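Local coordinates for protein redox-sensing transcriptional repressor Rex (Thermus thermophilus, PDB 2DT5) that probably represses transcription in response to the cellular NADH/NAD(+) balance, working as a DNA-binding homodimer that carries a Rossmann-type nucleotide-binding domain, at residues 65-68 / 69-73. The protein carries 1 engineered substitution. Residues are numbered along the deposited sequence; the frame is centred on the assembly and turned at random.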
# COMPACT_ATOMS: atom_id res chain seq x y z
N PRO B 65 17.68 12.78 -14.41
CA PRO B 65 18.33 11.48 -14.55
C PRO B 65 19.43 11.19 -13.53
O PRO B 65 19.67 10.03 -13.18
CB PRO B 65 18.86 11.49 -15.98
CG PRO B 65 19.08 12.95 -16.26
CD PRO B 65 17.88 13.60 -15.62
N VAL B 66 20.11 12.24 -13.06
CA VAL B 66 21.19 12.07 -12.08
C VAL B 66 20.58 11.62 -10.76
O VAL B 66 20.94 10.56 -10.23
CB VAL B 66 21.97 13.39 -11.85
CG1 VAL B 66 22.93 13.24 -10.64
CG2 VAL B 66 22.76 13.74 -13.10
N LEU B 67 19.66 12.42 -10.26
CA LEU B 67 18.99 12.12 -9.02
C LEU B 67 18.30 10.75 -9.07
O LEU B 67 18.39 9.96 -8.12
CB LEU B 67 17.99 13.22 -8.69
CG LEU B 67 17.24 13.02 -7.37
CD1 LEU B 67 18.24 12.81 -6.25
CD2 LEU B 67 16.37 14.22 -7.08
N LYS B 68 17.63 10.43 -10.17
CA LYS B 68 16.95 9.14 -10.25
C LYS B 68 17.93 7.98 -10.06
O LYS B 68 17.63 7.01 -9.37
CB LYS B 68 16.21 8.97 -11.58
CG LYS B 68 15.67 7.56 -11.78
CD LYS B 68 14.91 7.42 -13.10
CE LYS B 68 15.62 6.47 -14.04
NZ LYS B 68 14.90 6.31 -15.33
N ARG B 69 19.09 8.07 -10.69
CA ARG B 69 20.10 7.02 -10.56
C ARG B 69 20.57 6.95 -9.10
O ARG B 69 20.81 5.86 -8.56
CB ARG B 69 21.28 7.30 -11.48
CG ARG B 69 22.34 6.22 -11.47
CD ARG B 69 23.41 6.46 -12.54
NE ARG B 69 24.32 5.32 -12.67
CZ ARG B 69 25.32 5.23 -13.55
NH1 ARG B 69 25.56 6.24 -14.39
NH2 ARG B 69 26.08 4.15 -13.59
N GLU B 70 20.70 8.11 -8.47
CA GLU B 70 21.15 8.15 -7.08
C GLU B 70 20.14 7.53 -6.13
O GLU B 70 20.51 6.71 -5.27
CB GLU B 70 21.45 9.59 -6.66
CG GLU B 70 22.61 10.19 -7.47
CD GLU B 70 22.91 11.63 -7.11
OE1 GLU B 70 22.04 12.30 -6.52
OE2 GLU B 70 24.02 12.10 -7.43
N LEU B 71 18.88 7.91 -6.26
CA LEU B 71 17.85 7.33 -5.40
C LEU B 71 17.78 5.82 -5.60
O LEU B 71 17.61 5.07 -4.65
CB LEU B 71 16.49 7.96 -5.70
CG LEU B 71 16.39 9.40 -5.23
CD1 LEU B 71 15.01 9.95 -5.56
CD2 LEU B 71 16.64 9.45 -3.72
N ARG B 72 17.94 5.36 -6.84
CA ARG B 72 17.91 3.93 -7.09
C ARG B 72 19.08 3.22 -6.38
O ARG B 72 18.93 2.12 -5.84
CB ARG B 72 17.94 3.66 -8.60
CG ARG B 72 16.61 4.04 -9.33
CD ARG B 72 16.73 3.87 -10.84
NE ARG B 72 17.08 2.50 -11.20
CZ ARG B 72 16.23 1.47 -11.16
NH1 ARG B 72 14.96 1.66 -10.78
NH2 ARG B 72 16.66 0.26 -11.47
N HIS B 73 20.26 3.85 -6.36
CA HIS B 73 21.39 3.23 -5.69
C HIS B 73 21.15 3.14 -4.18
O HIS B 73 21.38 2.09 -3.55
CB HIS B 73 22.69 4.00 -5.94
CG HIS B 73 23.87 3.42 -5.22
ND1 HIS B 73 24.42 3.99 -4.09
CD2 HIS B 73 24.57 2.28 -5.44
CE1 HIS B 73 25.40 3.23 -3.64
NE2 HIS B 73 25.51 2.18 -4.44
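V66, L67 and K68 meet E70, L71 and R72 one turn further along the same α-helix, 64-75, which follows the short β-strand 62-63 in the N-terminal winged-helix domain. Four successive i to i+4 backbone hydrogen bonds build this stretch. The straightest runs from L71 N to L67 O, 2.8 Å, with an N-H...O angle of 172°; that from R69 N to P65 O is longer at 3.2 Å and comes in from above the carbonyl plane.

The two leucines form the buried face: L67 CD1 meets L71 CG at 4.0 Å, and both side chains pack on L18 of helix 7-23 and L49 of helix 42-51, joining this helix to helices of the predicted helix-turn-helix region. On another flank V66 and E70 run side by side. With its CG beside the backbone N (chi1 -64°) and the chain extended beyond, E70 lies back along the preceding turn, its OE2 3.6 Å from V66 CG1. Its other carboxylate oxygen, OE1, is hydrogen-bonded to S54 and also lies near L67 CD1.

K68 and R72 also lie alongside each other, touching through their aliphatic parts, while K68 NZ forms a salt bridge with E22, a pairing that probably eases repulsion between K68 and the like-charged R72, whose NE is 6.0 Å from that NZ. R72 CD sits 4.0 Å from K68 CG, and R72 CG approaches K68 O to 3.1 Å.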